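Local coordinates for MHC class I-like protein MILL2 (PDB 6A97), which binds to heparan sulfate proteoglycans on the surface of fibroblasts and belongs to the MHC class I family, at residues 131-134 with 139-142; 141-144 with 149-152; 25-30 with 175-180. One frame throughout, in Å; residues are numbered along the deposited sequence.

All three contacts lie in the alpha-1/alpha-2 platform of this MHC class I-like chain and draw on one antiparallel sheet. Contacts 1 and 2 are successive hairpin pairings: strand 127-135 pairs with 138-144, which then pairs with strand 149-152, at one edge of the sheet. They share L141 and T142, and their centres are about 7 Å apart. Contact 3 lies about 13 and 14 Å from them, centre to centre; it sets strand 23-31 against helix 171-193, and its two ends enclose the other contacts in sequence. Contacts 1 and 2 build one side of the platform floor, while contact 3 is a slight touch between an alpha-1 strand of the floor and an alpha-2 helix lying over it.

Contact 1: residues 131-134 with 139-142; sequences WHLG and NFLT
L133 and L141 pack tightly on one face of the sheet, their CD1 methyls 3.7 Å apart, while H132 and T142 on the reverse face form a partly exposed polar pair. On the packed face F140 joins in: its CD2 lies 3.8 Å from L133 CB, and its ring, brought there by a CG anti to the backbone N (chi1 175°), has L141 CG over the centre of one face. The three side chains are buried, and F140 continues into an edge-to-face contact with W164 and packing on helix 98-104. The backbone explains why two neighbours, F140 and L141, both meet one residue. L133 N donates to L141 O at 2.9 Å, but L133 O receives two N-H groups, a weak bond from F140 N and a longer one from L141 N at 3.3 Å. This is a classic beta bulge in the antiparallel hairpin of strands 127-135 and 138-144, part of the floor of the class I platform; the register slips by one residue between L133 and G134. On the polar face, H132 and T142 run side by side in a non-hydrogen-bonded pair. H132 ND1 donates to T142 OG1 over 3.1 Å, nearly straight at 167° and only 3° out of the imidazole plane, so the hydroxyl sits at the ring edge. D153 OD2 also bonds T142 OG1, giving that hydroxyl two partners. A basic side chain of another protein's chain packs on H132, and exposed N139 uses OD1 to bond an aromatic side chain of that chain.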
# COMPACT_ATOMS: atom_id res chain seq x y z
N TRP A 131 11.63 -25.71 7.41
CA TRP A 131 11.20 -26.86 6.62
C TRP A 131 9.81 -27.31 7.06
O TRP A 131 9.61 -27.76 8.19
CB TRP A 131 12.20 -28.01 6.76
CG TRP A 131 12.03 -29.13 5.78
CD1 TRP A 131 10.86 -29.55 5.21
CD2 TRP A 131 13.06 -29.95 5.23
NE1 TRP A 131 11.10 -30.59 4.35
CE2 TRP A 131 12.44 -30.86 4.34
CE3 TRP A 131 14.45 -30.02 5.41
CZ2 TRP A 131 13.17 -31.83 3.64
CZ3 TRP A 131 15.16 -30.98 4.70
CH2 TRP A 131 14.52 -31.87 3.83
N HIS A 132 8.84 -27.17 6.15
CA HIS A 132 7.46 -27.58 6.41
C HIS A 132 6.99 -28.60 5.39
O HIS A 132 7.36 -28.53 4.22
CB HIS A 132 6.52 -26.37 6.39
CG HIS A 132 6.99 -25.22 7.22
ND1 HIS A 132 6.73 -25.11 8.57
CD2 HIS A 132 7.70 -24.11 6.89
CE1 HIS A 132 7.26 -23.99 9.04
NE2 HIS A 132 7.85 -23.37 8.04
N LEU A 133 6.17 -29.55 5.83
CA LEU A 133 5.51 -30.47 4.92
C LEU A 133 4.01 -30.21 4.94
O LEU A 133 3.45 -29.84 5.98
CB LEU A 133 5.80 -31.93 5.28
CG LEU A 133 7.25 -32.38 5.32
CD1 LEU A 133 7.33 -33.82 5.81
CD2 LEU A 133 7.87 -32.26 3.95
N GLY A 134 3.37 -30.42 3.80
CA GLY A 134 1.93 -30.26 3.69
C GLY A 134 1.33 -31.50 3.07
O GLY A 134 1.92 -32.09 2.16
N ASN A 139 -1.38 -28.08 6.67
CA ASN A 139 -0.17 -28.26 7.47
C ASN A 139 -0.05 -29.70 7.93
O ASN A 139 -1.04 -30.33 8.30
CB ASN A 139 -0.16 -27.33 8.68
CG ASN A 139 -0.08 -25.87 8.30
OD1 ASN A 139 0.27 -25.54 7.16
ND2 ASN A 139 -0.38 -24.99 9.24
N PHE A 140 1.17 -30.23 7.90
CA PHE A 140 1.42 -31.64 8.19
C PHE A 140 2.53 -31.73 9.23
O PHE A 140 2.27 -32.06 10.39
CB PHE A 140 1.80 -32.38 6.90
CG PHE A 140 2.20 -33.83 7.10
CD1 PHE A 140 1.71 -34.57 8.17
CD2 PHE A 140 3.05 -34.45 6.20
CE1 PHE A 140 2.08 -35.89 8.34
CE2 PHE A 140 3.42 -35.78 6.37
CZ PHE A 140 2.93 -36.50 7.44
N LEU A 141 3.76 -31.42 8.83
CA LEU A 141 4.88 -31.41 9.75
C LEU A 141 5.64 -30.10 9.68
O LEU A 141 5.60 -29.39 8.67
CB LEU A 141 5.83 -32.58 9.46
CG LEU A 141 5.24 -33.99 9.44
CD1 LEU A 141 6.32 -35.02 9.12
CD2 LEU A 141 4.57 -34.33 10.77
N THR A 142 6.35 -29.77 10.76
CA THR A 142 7.19 -28.59 10.80
C THR A 142 8.45 -28.91 11.59
O THR A 142 8.37 -29.44 12.70
CB THR A 142 6.47 -27.39 11.45
OG1 THR A 142 5.40 -26.96 10.60
CG2 THR A 142 7.44 -26.23 11.67

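Contact 2: residues 141-144 with 149-152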
# COMPACT_ATOMS: atom_id res chain seq x y z
N LEU A 141 3.76 -31.42 8.83
CA LEU A 141 4.88 -31.41 9.75
C LEU A 141 5.64 -30.10 9.68
O LEU A 141 5.60 -29.39 8.67
CB LEU A 141 5.83 -32.58 9.46
CG LEU A 141 5.24 -33.99 9.44
CD1 LEU A 141 6.32 -35.02 9.12
CD2 LEU A 141 4.57 -34.33 10.77
N THR A 142 6.35 -29.77 10.76
CA THR A 142 7.19 -28.59 10.80
C THR A 142 8.45 -28.91 11.59
O THR A 142 8.37 -29.44 12.70
CB THR A 142 6.47 -27.39 11.45
OG1 THR A 142 5.40 -26.96 10.60
CG2 THR A 142 7.44 -26.23 11.67
N PHE A 143 9.61 -28.60 11.03
CA PHE A 143 10.86 -28.87 11.74
C PHE A 143 11.17 -27.76 12.72
O PHE A 143 11.27 -26.59 12.35
CB PHE A 143 12.02 -29.06 10.75
CG PHE A 143 13.29 -29.51 11.41
CD1 PHE A 143 13.44 -30.82 11.84
CD2 PHE A 143 14.33 -28.61 11.62
CE1 PHE A 143 14.61 -31.23 12.45
CE2 PHE A 143 15.50 -29.02 12.23
CZ PHE A 143 15.64 -30.33 12.65
N ASP A 144 11.31 -28.12 13.99
CA ASP A 144 11.57 -27.14 15.04
C ASP A 144 13.06 -26.84 15.13
O ASP A 144 13.84 -27.67 15.58
CB ASP A 144 11.04 -27.65 16.39
CG ASP A 144 11.01 -26.56 17.45
OD1 ASP A 144 9.92 -26.32 18.02
OD2 ASP A 144 12.07 -25.96 17.73
N THR A 149 13.65 -31.30 16.21
CA THR A 149 12.73 -32.42 16.05
C THR A 149 11.54 -31.97 15.22
O THR A 149 11.25 -30.77 15.12
CB THR A 149 12.26 -32.97 17.42
OG1 THR A 149 13.36 -33.01 18.34
CG2 THR A 149 11.67 -34.37 17.29
N TRP A 150 10.84 -32.92 14.62
CA TRP A 150 9.65 -32.61 13.84
C TRP A 150 8.40 -32.43 14.69
O TRP A 150 8.09 -33.24 15.57
CB TRP A 150 9.43 -33.71 12.80
CG TRP A 150 10.43 -33.67 11.69
CD1 TRP A 150 11.60 -34.37 11.61
CD2 TRP A 150 10.36 -32.87 10.51
NE1 TRP A 150 12.25 -34.07 10.44
CE2 TRP A 150 11.52 -33.15 9.75
CE3 TRP A 150 9.43 -31.95 10.01
CZ2 TRP A 150 11.77 -32.53 8.52
CZ3 TRP A 150 9.68 -31.34 8.79
CH2 TRP A 150 10.84 -31.64 8.05
N THR A 151 7.67 -31.37 14.40
CA THR A 151 6.39 -31.11 15.05
C THR A 151 5.24 -31.55 14.14
O THR A 151 5.22 -31.21 12.96
CB THR A 151 6.23 -29.62 15.38
OG1 THR A 151 7.29 -29.21 16.25
CG2 THR A 151 4.88 -29.35 16.06
N VAL A 152 4.31 -32.32 14.69
CA VAL A 152 3.08 -32.63 13.96
C VAL A 152 2.09 -31.46 14.13
O VAL A 152 1.70 -31.13 15.24
CB VAL A 152 2.44 -33.93 14.44
CG1 VAL A 152 1.10 -34.14 13.77
CG2 VAL A 152 3.37 -35.10 14.16
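The indole of W150 has F143 over one of its faces, with F143 CD1 standing 3.6 Å above the plane and displaced toward the rim. Both rings belong to the antiparallel hairpin of strands 138-144 and 149-152, the latter at one edge of the platform sheet. F143 turns an edge to the indole face, making a T-shaped (edge-to-face) pair: the phenyl and the five-membered ring have centroids 5.1 Å apart and planes inclined at 66°. F143 CB adds a CH-pi contact, 3.8 Å from the centroid of the six-membered ring and 10° off its normal. At the indole edge, in plane, lies T142 N, while L141 CB approaches CE3 obliquely. F143 and W150 are a non-hydrogen-bonded pair, and their side chains share a face with L141 and V152. W150 folds back across the neighbouring strand because its CG is anti to the carbonyl carbon (chi1 -72°), and its far end makes another edge-to-face pair with W131. Its NE1 donates to P169 O, which helps fix the rotation of the buried indole, and V174 of helix 171-193 touches both aromatic residues. Farther along this face, L141 CD2 meets V152 CG2 at 3.7 Å, their side chains crossing at a slant; both also touch W164 of helix 158-167. T142, T151, T149 and D144 occupy the more exposed reverse face. D144 has its carboxylate bonded through OD2 to T147 N in the connecting turn, and its backbone N bonds T149 O. T142 and T151 bond to each other twice through their backbones, and the bond from T151 N to T142 O is short, at 2.7 Å.

Contact 3: residues 25-30 with 175-180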
# COMPACT_ATOMS: atom_id res chain seq x y z
N LEU A 25 16.11 -17.94 0.39
CA LEU A 25 16.13 -19.04 -0.57
C LEU A 25 15.03 -20.01 -0.18
O LEU A 25 14.97 -20.46 0.96
CB LEU A 25 17.49 -19.74 -0.59
CG LEU A 25 17.55 -21.10 -1.30
CD1 LEU A 25 17.13 -20.97 -2.75
CD2 LEU A 25 18.95 -21.69 -1.21
N ARG A 26 14.14 -20.32 -1.12
CA ARG A 26 13.01 -21.20 -0.82
C ARG A 26 12.83 -22.27 -1.88
O ARG A 26 12.79 -21.97 -3.08
CB ARG A 26 11.72 -20.39 -0.68
CG ARG A 26 10.49 -21.25 -0.37
CD ARG A 26 9.23 -20.40 -0.30
NE ARG A 26 9.28 -19.41 0.77
CZ ARG A 26 8.79 -19.60 1.99
NH1 ARG A 26 8.88 -18.64 2.90
NH2 ARG A 26 8.20 -20.75 2.31
N TYR A 27 12.72 -23.51 -1.43
CA TYR A 27 12.42 -24.65 -2.30
C TYR A 27 10.97 -25.02 -2.11
O TYR A 27 10.56 -25.37 -1.01
CB TYR A 27 13.30 -25.85 -1.96
CG TYR A 27 14.79 -25.63 -2.03
CD1 TYR A 27 15.48 -25.01 -0.99
CD2 TYR A 27 15.53 -26.09 -3.13
CE1 TYR A 27 16.85 -24.83 -1.04
CE2 TYR A 27 16.90 -25.91 -3.19
CZ TYR A 27 17.55 -25.28 -2.15
OH TYR A 27 18.92 -25.09 -2.20
N ASN A 28 10.18 -24.94 -3.18
CA ASN A 28 8.82 -25.46 -3.15
C ASN A 28 8.78 -26.80 -3.87
O ASN A 28 8.97 -26.88 -5.09
CB ASN A 28 7.84 -24.47 -3.78
CG ASN A 28 7.39 -23.40 -2.80
OD1 ASN A 28 7.91 -23.31 -1.69
ND2 ASN A 28 6.41 -22.60 -3.19
N VAL A 29 8.55 -27.87 -3.11
CA VAL A 29 8.62 -29.23 -3.63
C VAL A 29 7.24 -29.86 -3.61
O VAL A 29 6.49 -29.72 -2.64
CB VAL A 29 9.59 -30.11 -2.82
CG1 VAL A 29 9.68 -31.50 -3.40
CG2 VAL A 29 10.97 -29.47 -2.75
N ARG A 30 6.90 -30.58 -4.68
CA ARG A 30 5.64 -31.31 -4.71
C ARG A 30 5.78 -32.63 -5.45
O ARG A 30 6.38 -32.68 -6.52
CB ARG A 30 4.55 -30.46 -5.34
CG ARG A 30 3.28 -31.23 -5.64
CD ARG A 30 2.13 -30.29 -5.96
NE ARG A 30 2.42 -29.47 -7.13
CZ ARG A 30 2.03 -29.77 -8.37
NH1 ARG A 30 1.33 -30.88 -8.59
NH2 ARG A 30 2.33 -28.96 -9.38
N LYS A 175 19.46 -30.55 9.55
CA LYS A 175 20.17 -29.39 10.09
C LYS A 175 21.39 -29.03 9.24
O LYS A 175 21.68 -27.86 9.06
CB LYS A 175 20.57 -29.64 11.55
CG LYS A 175 22.05 -29.85 11.80
CD LYS A 175 22.39 -29.81 13.28
CE LYS A 175 22.16 -28.41 13.86
NZ LYS A 175 22.48 -28.34 15.31
N THR A 176 22.10 -30.03 8.71
CA THR A 176 23.25 -29.74 7.87
C THR A 176 22.78 -29.03 6.60
O THR A 176 23.37 -28.04 6.18
CB THR A 176 24.05 -31.00 7.49
OG1 THR A 176 23.22 -31.90 6.74
CG2 THR A 176 24.59 -31.70 8.74
N PHE A 177 21.71 -29.54 6.02
CA PHE A 177 21.17 -28.92 4.81
C PHE A 177 20.70 -27.48 5.05
O PHE A 177 21.01 -26.59 4.27
CB PHE A 177 20.01 -29.75 4.24
CG PHE A 177 19.54 -29.26 2.89
CD1 PHE A 177 20.17 -29.69 1.74
CD2 PHE A 177 18.49 -28.37 2.79
CE1 PHE A 177 19.75 -29.24 0.50
CE2 PHE A 177 18.06 -27.92 1.56
CZ PHE A 177 18.69 -28.35 0.41
N LEU A 178 19.97 -27.26 6.14
CA LEU A 178 19.43 -25.93 6.40
C LEU A 178 20.47 -24.95 6.92
O LEU A 178 20.39 -23.75 6.63
CB LEU A 178 18.27 -26.01 7.40
CG LEU A 178 16.99 -26.72 6.94
CD1 LEU A 178 15.94 -26.63 8.03
CD2 LEU A 178 16.48 -26.12 5.64
N ASP A 179 21.44 -25.44 7.69
CA ASP A 179 22.42 -24.56 8.32
C ASP A 179 23.69 -24.37 7.48
O ASP A 179 24.35 -23.34 7.59
CB ASP A 179 22.82 -25.09 9.70
CG ASP A 179 21.64 -25.17 10.65
OD1 ASP A 179 20.49 -25.00 10.20
OD2 ASP A 179 21.87 -25.41 11.86
N ASP A 180 24.02 -25.35 6.65
CA ASP A 180 25.27 -25.29 5.90
C ASP A 180 25.08 -25.25 4.38
O ASP A 180 25.64 -24.39 3.70
CB ASP A 180 26.16 -26.48 6.26
CG ASP A 180 26.44 -26.57 7.75
OD1 ASP A 180 26.38 -25.53 8.43
OD2 ASP A 180 26.72 -27.69 8.24
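Between the floor and one wall of the class I platform, residues 25-30 of strand 23-31 in alpha-1 meet residues 175-180 of helix 171-193 in alpha-2 through one pair of aromatic rings. Y27 rises from the strand and F177 reaches over from the helix, the two side chains coming from opposite directions. F177 CZ, the far carbon of its ring, lies 4.2 Å from Y27 CZ, and the Y27 OH is at about the same distance from it. The geometry is neither a stack nor an edge-to-face pair: the ring centroids are 5.8 Å apart and the planes are inclined at 56°, so each ring sees the other obliquely. With only 70 Å² buried in all, both sides summed, this is a slender apolar contact made by the ends of two long side chains, while the backbones of strand and helix stay well apart. The helix residue gets there by its torsion, since F177 CG is anti to the backbone N (chi1 -172°), which swings the ring in from a bond that starts out across the line to the strand. For Y27 the bond from the backbone already heads toward the helix. Both residues are buried, and L117 of the neighbouring strand 113-121 touches each of them. Y27 also packs on I46 of strand 42-48 and on H185, farther along the same helix. Around F177 the helix departs from regular alpha geometry, with a wider pi-type turn at 177-180, although D179 N still bonds K175 O at 2.8 Å. A helix laid over an antiparallel sheet floor, here meeting it through Y27 and F177, is characteristic of the alpha-1/alpha-2 platform of the MHC class I fold.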